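Local coordinates for protein putative oxidoreductase (Salmonella enterica subsp. enterica serovar Typhimurium, PDB 3NX4) that binds NADP and probably reduces acryloyl-CoA with NADPH, as a medium-chain dehydrogenase/reductase of the YhdH type, at residues 38-43 with 124-129; 130-135 with 280-285; 134-139 with 272-277. One frame throughout, in Å; residues are numbered along the deposited sequence.

Contact 1: residues 38-43 with 124-129; sequences SLNYKD and IGTAGF. With NAP (NADP nicotinamide-adenine-dinucleotide phosphate), chain C.
The NADP pocket of this medium-chain dehydrogenase/reductase lies between a GroES-like catalytic domain and a Rossmann domain, and N40 and T126 meet at its nicotinamide end. N40 sits just before helix 41-48 and T126 on the kinked part of helix 118-140, their side chains crossing at about a right angle. N40 OD1 comes to T126 CB at 3.5 Å. Around the kink the N-H of A127 has no acceptor in the preceding turn; N40 OD1 offers one at 3.0 Å from A127 N, but the angle of 126° makes this bond weak. The amide is held more firmly at its other end. D43 OD2 accepts from N40 ND2 at 3.0 Å, lying close to the amide plane, and from the backbone N of N40 at 2.8 Å, while D64 takes a further bond from ND2 and one from T126 OG1. The two ND2 bonds fix the rotation of the amide and point OD1 at the helix.

Y41 N donates to O1N of the nicotinamide-side phosphate of NADP at 3.3 Å, and the Y41 side chain runs along the pyrophosphate and ribose. T126 has CG2 anti to its backbone N, which brings this methyl to 3.6 Å from C5N of the nicotinamide ring. S38 OG, 4.4 Å from G125 CA, bonds to R318 and D64. R318 belongs to strand 318-322, which pairs with strand 30-39 and touches N40 and A127, while helix 303-311 packs on L39 and Y41.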
loop_
_atom_site.group_PDB
_atom_site.type_symbol
_atom_site.label_atom_id
_atom_site.label_comp_id
_atom_site.label_asym_id
_atom_site.label_seq_id
_atom_site.Cartn_x
_atom_site.Cartn_y
_atom_site.Cartn_z
ATOM N N SER A 38 23.272 -16.560 10.771
ATOM C CA SER A 38 23.136 -16.533 9.322
ATOM C C SER A 38 23.636 -15.212 8.760
ATOM O O SER A 38 23.964 -14.298 9.510
ATOM C CB SER A 38 21.678 -16.786 8.899
ATOM O OG SER A 38 20.910 -15.596 8.880
ATOM N N LEU A 39 23.733 -15.127 7.440
ATOM C CA LEU A 39 24.070 -13.869 6.800
ATOM C C LEU A 39 22.897 -13.410 5.957
ATOM O O LEU A 39 22.500 -14.093 5.013
ATOM C CB LEU A 39 25.292 -14.019 5.899
ATOM C CG LEU A 39 26.598 -14.382 6.595
ATOM C CD1 LEU A 39 27.744 -14.447 5.571
ATOM C CD2 LEU A 39 26.899 -13.378 7.693
ATOM N N ASN A 40 22.355 -12.247 6.304
ATOM C CA ASN A 40 21.321 -11.602 5.510
ATOM C C ASN A 40 21.932 -10.473 4.702
ATOM O O ASN A 40 23.071 -10.079 4.934
ATOM C CB ASN A 40 20.234 -11.029 6.426
ATOM C CG ASN A 40 19.537 -12.099 7.232
ATOM O OD1 ASN A 40 18.553 -12.683 6.772
ATOM N ND2 ASN A 40 20.045 -12.372 8.444
ATOM N N TYR A 41 21.165 -9.943 3.759
ATOM C CA TYR A 41 21.620 -8.801 2.983
ATOM C C TYR A 41 22.076 -7.685 3.920
ATOM O O TYR A 41 23.116 -7.062 3.703
ATOM C CB TYR A 41 20.506 -8.309 2.047
ATOM C CG TYR A 41 20.964 -7.278 1.043
ATOM C CD1 TYR A 41 20.721 -5.923 1.247
ATOM C CD2 TYR A 41 21.657 -7.657 -0.103
ATOM C CE1 TYR A 41 21.144 -4.978 0.332
ATOM C CE2 TYR A 41 22.084 -6.716 -1.025
ATOM C CZ TYR A 41 21.829 -5.378 -0.801
ATOM O OH TYR A 41 22.256 -4.440 -1.713
ATOM N N LYS A 42 21.306 -7.438 4.977
ATOM C CA LYS A 42 21.663 -6.366 5.898
ATOM C C LYS A 42 22.993 -6.655 6.606
ATOM O O LYS A 42 23.799 -5.749 6.803
ATOM C CB LYS A 42 20.541 -6.091 6.910
ATOM C CG LYS A 42 20.648 -4.702 7.537
ATOM C CD LYS A 42 19.854 -4.564 8.826
ATOM C CE LYS A 42 18.375 -4.714 8.596
ATOM N NZ LYS A 42 17.600 -4.369 9.827
ATOM N N ASP A 43 23.219 -7.914 6.980
ATOM C CA ASP A 43 24.491 -8.315 7.581
ATOM C C ASP A 43 25.642 -8.093 6.592
ATOM O O ASP A 43 26.737 -7.688 6.981
ATOM C CB ASP A 43 24.477 -9.793 7.989
ATOM C CG ASP A 43 23.445 -10.113 9.044
ATOM O OD1 ASP A 43 23.375 -9.383 10.059
ATOM O OD2 ASP A 43 22.708 -11.110 8.860
ATOM N N ILE A 124 16.197 -20.339 8.073
ATOM C CA ILE A 124 15.126 -19.362 7.882
ATOM C C ILE A 124 15.652 -17.951 8.133
ATOM O O ILE A 124 15.700 -17.127 7.211
ATOM C CB ILE A 124 13.927 -19.661 8.794
ATOM C CG1 ILE A 124 13.303 -21.006 8.409
ATOM C CG2 ILE A 124 12.876 -18.531 8.715
ATOM C CD1 ILE A 124 12.345 -21.542 9.468
ATOM N N GLY A 125 16.055 -17.672 9.372
ATOM C CA GLY A 125 16.640 -16.387 9.718
ATOM C C GLY A 125 15.713 -15.207 9.442
ATOM O O GLY A 125 14.515 -15.377 9.256
ATOM N N THR A 126 16.280 -14.009 9.402
ATOM C CA THR A 126 15.503 -12.822 9.074
ATOM C C THR A 126 14.878 -12.910 7.675
ATOM O O THR A 126 13.751 -12.489 7.478
ATOM C CB THR A 126 16.355 -11.542 9.194
ATOM O OG1 THR A 126 16.538 -11.230 10.576
ATOM C CG2 THR A 126 15.660 -10.364 8.538
ATOM N N ALA A 127 15.609 -13.462 6.712
ATOM C CA ALA A 127 15.122 -13.538 5.334
ATOM C C ALA A 127 13.818 -14.318 5.261
ATOM O O ALA A 127 12.835 -13.855 4.685
ATOM C CB ALA A 127 16.185 -14.190 4.411
ATOM N N GLY A 128 13.819 -15.516 5.837
ATOM C CA GLY A 128 12.656 -16.383 5.791
ATOM C C GLY A 128 11.504 -15.879 6.657
ATOM O O GLY A 128 10.337 -15.996 6.285
ATOM N N PHE A 129 11.830 -15.323 7.817
ATOM C CA PHE A 129 10.825 -14.714 8.682
ATOM C C PHE A 129 10.121 -13.581 7.926
ATOM O O PHE A 129 8.896 -13.483 7.925
ATOM C CB PHE A 129 11.515 -14.214 9.960
ATOM C CG PHE A 129 10.634 -13.409 10.875
ATOM C CD1 PHE A 129 9.738 -14.038 11.741
ATOM C CD2 PHE A 129 10.754 -12.027 10.928
ATOM C CE1 PHE A 129 8.939 -13.293 12.603
ATOM C CE2 PHE A 129 9.966 -11.272 11.806
ATOM C CZ PHE A 129 9.052 -11.907 12.635
HETATM P PA NAP C . 19.607 -11.430 -1.209
HETATM O O1A NAP C . 19.720 -12.833 -0.777
HETATM O O2A NAP C . 20.844 -10.733 -1.596
HETATM O O5B NAP C . 18.503 -11.297 -2.356
HETATM C C5B NAP C . 18.454 -10.122 -3.118
HETATM C C4B NAP C . 18.161 -10.579 -4.539
HETATM O O4B NAP C . 17.882 -9.453 -5.325
HETATM C C3B NAP C . 19.356 -11.281 -5.187
HETATM O O3B NAP C . 19.279 -12.681 -4.997
HETATM C C2B NAP C . 19.198 -10.930 -6.654
HETATM O O2B NAP C . 18.348 -11.897 -7.224
HETATM C C1B NAP C . 18.437 -9.615 -6.623
HETATM N N9A NAP C . 19.319 -8.465 -6.869
HETATM C C8A NAP C . 20.544 -8.213 -6.302
HETATM N N7A NAP C . 20.994 -7.030 -6.787
HETATM C C5A NAP C . 20.073 -6.525 -7.633
HETATM C C6A NAP C . 20.026 -5.365 -8.395
HETATM N N6A NAP C . 21.025 -4.491 -8.375
HETATM N N1A NAP C . 18.924 -5.121 -9.177
HETATM C C2A NAP C . 17.880 -6.021 -9.211
HETATM N N3A NAP C . 17.932 -7.177 -8.460
HETATM C C4A NAP C . 19.013 -7.420 -7.688
HETATM O O3 NAP C . 18.947 -10.557 -0.019
HETATM P PN NAP C . 17.871 -10.988 1.087
HETATM O O1N NAP C . 18.546 -11.305 2.366
HETATM O O2N NAP C . 16.995 -12.002 0.457
HETATM O O5D NAP C . 17.094 -9.583 1.220
HETATM C C5D NAP C . 16.406 -9.085 0.098
HETATM C C4D NAP C . 16.073 -7.617 0.314
HETATM O O4D NAP C . 15.162 -7.526 1.382
HETATM C C3D NAP C . 17.297 -6.816 0.723
HETATM O O3D NAP C . 17.213 -5.527 0.154
HETATM C C2D NAP C . 17.185 -6.714 2.227
HETATM O O2D NAP C . 17.769 -5.530 2.710
HETATM C C1D NAP C . 15.679 -6.682 2.389
HETATM N N1N NAP C . 15.202 -7.150 3.696
HETATM C C2N NAP C . 14.508 -6.270 4.475
HETATM C C3N NAP C . 14.004 -6.649 5.716
HETATM C C7N NAP C . 12.851 -5.849 6.257
HETATM O O7N NAP C . 12.701 -5.677 7.642
HETATM N N7N NAP C . 11.993 -5.317 5.393
HETATM C C4N NAP C . 14.217 -7.954 6.161
HETATM C C5N NAP C . 14.927 -8.851 5.350
HETATM C C6N NAP C . 15.407 -8.436 4.109
HETATM P P2B NAP C . 18.557 -12.384 -8.757
HETATM O O1X NAP C . 17.744 -13.638 -8.931
HETATM O O2X NAP C . 18.059 -11.315 -9.699
HETATM O O3X NAP C . 20.024 -12.649 -8.965
#

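Contact 2: residues 130-135 with 280-285; sequences TAMLCV and ARLVKD. With NAP (NADP nicotinamide-adenine-dinucleotide phosphate), chain C.
Apolar packing centres on the selenomethionine M132, which reaches from helix 118-140 to helix 272-285. The axes of the two short segments cross at 92°, 10.2 Å apart, and this one long side chain carries about half of the contact. Its CB lies 3.8 Å from L282 CG, the two side chains sliding past each other in opposite directions. With CG anti to the backbone N (chi1 -170°), the chain leaves its helix toward the partner and then bends, laying SE alongside R281, 3.7 Å from R281 CB.

A methyl over a flat cation makes the second kind of contact. M132 CE stands over one face of the R281 guanidinium, displaced toward its rim and 3.6 Å from NH2.

Charge pairing holds that guanidinium in place. R281 NE and NH2 both grip D285 OD2 side-on, NE at 2.8 Å and NH2 at 3.0 Å, and the acceptor stays within a few degrees of the guanidinium plane. K284 NZ meets the other carboxylate oxygen, D285 OD1, at 2.6 Å. Along one helix the three residues thus form a salt-bridge network, which K169 and E139 extend to other helices.

Two residues before M132, T130 OG1, bonded to T126 O, lies 3.1 Å from NADP C4N. Helix 158-169 also packs here, L166 touching M132 and D285, while V135 rests on strand 212-217.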
loop_
_atom_site.group_PDB
_atom_site.type_symbol
_atom_site.label_atom_id
_atom_site.label_comp_id
_atom_site.label_asym_id
_atom_site.label_seq_id
_atom_site.Cartn_x
_atom_site.Cartn_y
_atom_site.Cartn_z
ATOM N N THR A 130 10.908 -12.755 7.246
ATOM C CA THR A 130 10.385 -11.713 6.368
ATOM C C THR A 130 9.502 -12.254 5.216
ATOM O O THR A 130 8.450 -11.692 4.912
ATOM C CB THR A 130 11.548 -10.891 5.785
ATOM O OG1 THR A 130 12.309 -10.328 6.861
ATOM C CG2 THR A 130 11.024 -9.757 4.897
ATOM N N ALA A 131 9.935 -13.319 4.558
ATOM C CA ALA A 131 9.122 -13.899 3.488
ATOM C C ALA A 131 7.767 -14.303 4.051
ATOM O O ALA A 131 6.725 -14.121 3.398
ATOM C CB ALA A 131 9.803 -15.105 2.888
HETATM N N MSE A 132 7.789 -14.859 5.267
HETATM C CA MSE A 132 6.555 -15.296 5.902
HETATM C C MSE A 132 5.645 -14.089 6.184
HETATM O O MSE A 132 4.440 -14.137 5.930
HETATM C CB MSE A 132 6.840 -16.075 7.187
HETATM C CG MSE A 132 5.607 -16.756 7.762
HETATM SE SE MSE A 132 4.955 -18.259 6.661
HETATM C CE MSE A 132 3.299 -17.557 6.282
ATOM N N LEU A 133 6.213 -13.014 6.724
ATOM C CA LEU A 133 5.431 -11.794 6.918
ATOM C C LEU A 133 4.829 -11.284 5.597
ATOM O O LEU A 133 3.718 -10.746 5.601
ATOM C CB LEU A 133 6.266 -10.704 7.578
ATOM C CG LEU A 133 6.724 -11.022 9.005
ATOM C CD1 LEU A 133 7.727 -9.978 9.468
ATOM C CD2 LEU A 133 5.532 -11.104 9.970
ATOM N N CYS A 134 5.556 -11.444 4.481
ATOM C CA CYS A 134 5.055 -10.979 3.181
ATOM C C CYS A 134 3.900 -11.837 2.710
ATOM O O CYS A 134 2.897 -11.334 2.228
ATOM C CB CYS A 134 6.158 -10.999 2.119
ATOM S SG CYS A 134 7.424 -9.748 2.359
ATOM N N VAL A 135 4.040 -13.146 2.860
ATOM C CA VAL A 135 2.947 -14.048 2.534
ATOM C C VAL A 135 1.704 -13.719 3.384
ATOM O O VAL A 135 0.577 -13.711 2.890
ATOM C CB VAL A 135 3.389 -15.504 2.735
ATOM C CG1 VAL A 135 2.198 -16.444 2.660
ATOM C CG2 VAL A 135 4.469 -15.871 1.685
ATOM N N ALA A 280 5.346 -19.932 13.926
ATOM C CA ALA A 280 4.449 -21.077 13.881
ATOM C C ALA A 280 4.066 -21.442 12.435
ATOM O O ALA A 280 4.009 -22.618 12.088
ATOM C CB ALA A 280 3.207 -20.805 14.718
ATOM N N ARG A 281 3.807 -20.440 11.595
ATOM C CA ARG A 281 3.427 -20.701 10.194
ATOM C C ARG A 281 4.594 -21.290 9.395
ATOM O O ARG A 281 4.409 -22.196 8.580
ATOM C CB ARG A 281 2.913 -19.426 9.500
ATOM C CG ARG A 281 1.480 -18.986 9.912
ATOM C CD ARG A 281 0.395 -19.851 9.278
ATOM N NE ARG A 281 0.524 -19.959 7.817
ATOM C CZ ARG A 281 -0.005 -19.101 6.945
ATOM N NH1 ARG A 281 -0.710 -18.067 7.379
ATOM N NH2 ARG A 281 0.164 -19.283 5.632
ATOM N N LEU A 282 5.791 -20.764 9.624
ATOM C CA LEU A 282 6.989 -21.294 8.983
ATOM C C LEU A 282 7.178 -22.784 9.278
ATOM O O LEU A 282 7.430 -23.579 8.375
ATOM C CB LEU A 282 8.225 -20.501 9.423
ATOM C CG LEU A 282 8.373 -19.129 8.746
ATOM C CD1 LEU A 282 9.300 -18.257 9.570
ATOM C CD2 LEU A 282 8.889 -19.277 7.302
ATOM N N VAL A 283 7.050 -23.166 10.540
ATOM C CA VAL A 283 7.215 -24.567 10.889
ATOM C C VAL A 283 6.216 -25.405 10.097
ATOM O O VAL A 283 6.527 -26.498 9.631
ATOM C CB VAL A 283 7.046 -24.797 12.400
ATOM C CG1 VAL A 283 7.039 -26.285 12.710
ATOM C CG2 VAL A 283 8.163 -24.090 13.154
ATOM N N LYS A 284 5.017 -24.868 9.922
ATOM C CA LYS A 284 3.966 -25.589 9.220
ATOM C C LYS A 284 4.140 -25.581 7.701
ATOM O O LYS A 284 3.891 -26.591 7.042
ATOM C CB LYS A 284 2.594 -25.014 9.598
ATOM C CG LYS A 284 1.421 -25.668 8.890
ATOM C CD LYS A 284 0.092 -25.059 9.332
ATOM C CE LYS A 284 -0.048 -23.596 8.895
ATOM N NZ LYS A 284 -0.368 -23.424 7.441
ATOM N N ASP A 285 4.575 -24.452 7.148
ATOM C CA ASP A 285 4.462 -24.226 5.708
ATOM C C ASP A 285 5.723 -24.451 4.861
ATOM O O ASP A 285 5.625 -24.573 3.637
ATOM C CB ASP A 285 3.858 -22.843 5.435
ATOM C CG ASP A 285 2.411 -22.754 5.873
ATOM O OD1 ASP A 285 1.771 -23.815 6.007
ATOM O OD2 ASP A 285 1.907 -21.635 6.078
HETATM P PA NAP C . 19.607 -11.430 -1.209
HETATM O O1A NAP C . 19.720 -12.833 -0.777
HETATM O O2A NAP C . 20.844 -10.733 -1.596
HETATM O O5B NAP C . 18.503 -11.297 -2.356
HETATM C C5B NAP C . 18.454 -10.122 -3.118
HETATM C C4B NAP C . 18.161 -10.579 -4.539
HETATM O O4B NAP C . 17.882 -9.453 -5.325
HETATM C C3B NAP C . 19.356 -11.281 -5.187
HETATM O O3B NAP C . 19.279 -12.681 -4.997
HETATM C C2B NAP C . 19.198 -10.930 -6.654
HETATM O O2B NAP C . 18.348 -11.897 -7.224
HETATM C C1B NAP C . 18.437 -9.615 -6.623
HETATM N N9A NAP C . 19.319 -8.465 -6.869
HETATM C C8A NAP C . 20.544 -8.213 -6.302
HETATM N N7A NAP C . 20.994 -7.030 -6.787
HETATM C C5A NAP C . 20.073 -6.525 -7.633
HETATM C C6A NAP C . 20.026 -5.365 -8.395
HETATM N N6A NAP C . 21.025 -4.491 -8.375
HETATM N N1A NAP C . 18.924 -5.121 -9.177
HETATM C C2A NAP C . 17.880 -6.021 -9.211
HETATM N N3A NAP C . 17.932 -7.177 -8.460
HETATM C C4A NAP C . 19.013 -7.420 -7.688
HETATM O O3 NAP C . 18.947 -10.557 -0.019
HETATM P PN NAP C . 17.871 -10.988 1.087
HETATM O O1N NAP C . 18.546 -11.305 2.366
HETATM O O2N NAP C . 16.995 -12.002 0.457
HETATM O O5D NAP C . 17.094 -9.583 1.220
HETATM C C5D NAP C . 16.406 -9.085 0.098
HETATM C C4D NAP C . 16.073 -7.617 0.314
HETATM O O4D NAP C . 15.162 -7.526 1.382
HETATM C C3D NAP C . 17.297 -6.816 0.723
HETATM O O3D NAP C . 17.213 -5.527 0.154
HETATM C C2D NAP C . 17.185 -6.714 2.227
HETATM O O2D NAP C . 17.769 -5.530 2.710
HETATM C C1D NAP C . 15.679 -6.682 2.389
HETATM N N1N NAP C . 15.202 -7.150 3.696
HETATM C C2N NAP C . 14.508 -6.270 4.475
HETATM C C3N NAP C . 14.004 -6.649 5.716
HETATM C C7N NAP C . 12.851 -5.849 6.257
HETATM O O7N NAP C . 12.701 -5.677 7.642
HETATM N N7N NAP C . 11.993 -5.317 5.393
HETATM C C4N NAP C . 14.217 -7.954 6.161
HETATM C C5N NAP C . 14.927 -8.851 5.350
HETATM C C6N NAP C . 15.407 -8.436 4.109
HETATM P P2B NAP C . 18.557 -12.384 -8.757
HETATM O O1X NAP C . 17.744 -13.638 -8.931
HETATM O O2X NAP C . 18.059 -11.315 -9.699
HETATM O O3X NAP C . 20.024 -12.649 -8.965
#

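Contact 3: residues 134-139 with 272-277; sequences CVMALE and PARRAE
This is a partly buried packing contact between two helices, set near the protein surface where the C-terminal part of helix 118-140 faces the first turns of helix 272-285. The segment axes stay 12.0 Å apart at 104°, so long side chains do the bridging. The selenomethionine M136 carries the largest share of the contact. It places CE over the centre of the R274 guanidinium, 3.6 Å above its plane, while M136 CB touches R274 NH2, also at 3.6 Å. R274 reaches this position by extending from CG to NE, whereas M136 bends only at its last torsion (chi3 60°), turning the methyl back across the guanidinium.

Helix 118-140 is the long helix that joins the GroES-like part of the chain to the Rossmann fold; here its inner side rests on the parallel sheet, with A137 against A238 of strand 235-239. The polar end of R274 is paired beyond the segments, in a salt bridge from NH2 to D140, which would help keep its flat face against the methyl. In one of its two conformers, the carboxylate of E277 passes near M136 CE.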
loop_
_atom_site.group_PDB
_atom_site.type_symbol
_atom_site.label_atom_id
_atom_site.label_comp_id
_atom_site.label_asym_id
_atom_site.label_seq_id
_atom_site.Cartn_x
_atom_site.Cartn_y
_atom_site.Cartn_z
ATOM N N CYS A 134 5.556 -11.444 4.481
ATOM C CA CYS A 134 5.055 -10.979 3.181
ATOM C C CYS A 134 3.900 -11.837 2.710
ATOM O O CYS A 134 2.897 -11.334 2.228
ATOM C CB CYS A 134 6.158 -10.999 2.119
ATOM S SG CYS A 134 7.424 -9.748 2.359
ATOM N N VAL A 135 4.040 -13.146 2.860
ATOM C CA VAL A 135 2.947 -14.048 2.534
ATOM C C VAL A 135 1.704 -13.719 3.384
ATOM O O VAL A 135 0.577 -13.711 2.890
ATOM C CB VAL A 135 3.389 -15.504 2.735
ATOM C CG1 VAL A 135 2.198 -16.444 2.660
ATOM C CG2 VAL A 135 4.469 -15.871 1.685
HETATM N N MSE A 136 1.910 -13.423 4.660
HETATM C CA MSE A 136 0.781 -13.098 5.528
HETATM C C MSE A 136 0.080 -11.793 5.107
HETATM O O MSE A 136 -1.144 -11.663 5.219
HETATM C CB MSE A 136 1.244 -13.057 6.985
HETATM C CG MSE A 136 1.510 -14.452 7.542
HETATM SE SE MSE A 136 2.472 -14.416 9.270
HETATM C CE MSE A 136 1.214 -13.406 10.327
ATOM N N ALA A 137 0.860 -10.842 4.604
ATOM C CA ALA A 137 0.311 -9.601 4.054
ATOM C C ALA A 137 -0.588 -9.863 2.846
ATOM O O ALA A 137 -1.666 -9.280 2.726
ATOM C CB ALA A 137 1.436 -8.641 3.680
ATOM N N LEU A 138 -0.149 -10.733 1.942
ATOM C CA LEU A 138 -0.987 -11.097 0.802
ATOM C C LEU A 138 -2.288 -11.723 1.287
ATOM O O LEU A 138 -3.369 -11.413 0.777
ATOM C CB LEU A 138 -0.247 -12.071 -0.124
ATOM C CG LEU A 138 0.998 -11.538 -0.835
ATOM C CD1 LEU A 138 1.505 -12.569 -1.848
ATOM C CD2 LEU A 138 0.718 -10.226 -1.537
ATOM N N GLU A 139 -2.182 -12.611 2.276
ATOM C CA GLU A 139 -3.364 -13.216 2.882
ATOM C C GLU A 139 -4.303 -12.172 3.519
ATOM O O GLU A 139 -5.527 -12.243 3.348
ATOM C CB GLU A 139 -2.958 -14.279 3.914
ATOM C CG GLU A 139 -2.329 -15.500 3.292
ATOM C CD GLU A 139 -1.758 -16.484 4.310
ATOM O OE1 GLU A 139 -1.647 -16.133 5.509
ATOM O OE2 GLU A 139 -1.424 -17.619 3.903
ATOM N N PRO A 272 5.230 -8.980 19.228
ATOM C CA PRO A 272 5.385 -10.378 19.650
ATOM C C PRO A 272 4.306 -11.315 19.116
ATOM O O PRO A 272 4.636 -12.438 18.751
ATOM C CB PRO A 272 5.314 -10.295 21.186
ATOM C CG PRO A 272 5.673 -8.879 21.506
ATOM C CD PRO A 272 5.092 -8.072 20.383
ATOM N N ALA A 273 3.048 -10.878 19.083
ATOM C CA ALA A 273 1.968 -11.747 18.624
ATOM C C ALA A 273 2.132 -12.126 17.149
ATOM O O ALA A 273 2.018 -13.296 16.783
ATOM C CB ALA A 273 0.604 -11.093 18.849
ATOM N N ARG A 274 2.386 -11.141 16.299
ATOM C CA ARG A 274 2.542 -11.436 14.878
ATOM C C ARG A 274 3.829 -12.218 14.629
ATOM O O ARG A 274 3.879 -13.112 13.780
ATOM C CB ARG A 274 2.533 -10.162 14.037
ATOM C CG ARG A 274 2.442 -10.441 12.531
ATOM C CD ARG A 274 1.992 -9.199 11.799
ATOM N NE ARG A 274 1.682 -9.403 10.385
ATOM C CZ ARG A 274 0.516 -9.854 9.927
ATOM N NH1 ARG A 274 -0.451 -10.180 10.774
ATOM N NH2 ARG A 274 0.310 -9.974 8.620
ATOM N N ARG A 275 4.870 -11.873 15.380
ATOM C CA ARG A 275 6.165 -12.530 15.244
ATOM C C ARG A 275 6.033 -14.017 15.589
ATOM O O ARG A 275 6.514 -14.884 14.851
ATOM C CB ARG A 275 7.180 -11.826 16.148
ATOM C CG ARG A 275 8.555 -12.457 16.214
ATOM C CD ARG A 275 9.479 -11.651 17.125
ATOM N NE ARG A 275 9.617 -10.240 16.744
ATOM C CZ ARG A 275 10.622 -9.761 16.012
ATOM N NH1 ARG A 275 11.556 -10.582 15.544
ATOM N NH2 ARG A 275 10.688 -8.468 15.729
ATOM N N ALA A 276 5.347 -14.313 16.695
ATOM C CA ALA A 276 5.103 -15.698 17.100
ATOM C C ALA A 276 4.268 -16.447 16.061
ATOM O O ALA A 276 4.523 -17.611 15.777
ATOM C CB ALA A 276 4.420 -15.750 18.469
ATOM N N GLU A 277 3.265 -15.784 15.493
ATOM C CA GLU A 277 2.444 -16.391 14.455
ATOM C C GLU A 277 3.297 -16.768 13.237
ATOM O O GLU A 277 3.148 -17.840 12.658
ATOM C CB GLU A 277 1.342 -15.416 14.049
ATOM C CG GLU A 277 0.312 -15.965 13.083
ATOM C CD GLU A 277 -0.768 -14.941 12.750
ATOM O OE1 GLU A 277 -0.699 -13.802 13.267
ATOM O OE2 GLU A 277 -1.687 -15.275 11.973
#

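In the fold
All three contacts use helix 118-140, and their chemistry changes along it. Contact 1, near the centre of the chain, is fully buried and chiefly polar, with bonds gathered on D43 and D64 beside the cofactor. Contact 2 is also buried but apolar except for a methyl on a guanidinium, with no bond between its segments, its salt bridges reaching other helices; its first segment also reaches NADP through T130. Contact 3, farthest from the centre, is partly exposed and does not touch the cofactor. Contacts 2 and 3 join the same two helices, share C134 and V135, and both lay a selenomethionine methyl over an arginine; a salt bridge from R281 NH1 to E139 OE1 ties them together. Between contacts 1 and 2, I124 packs on L282.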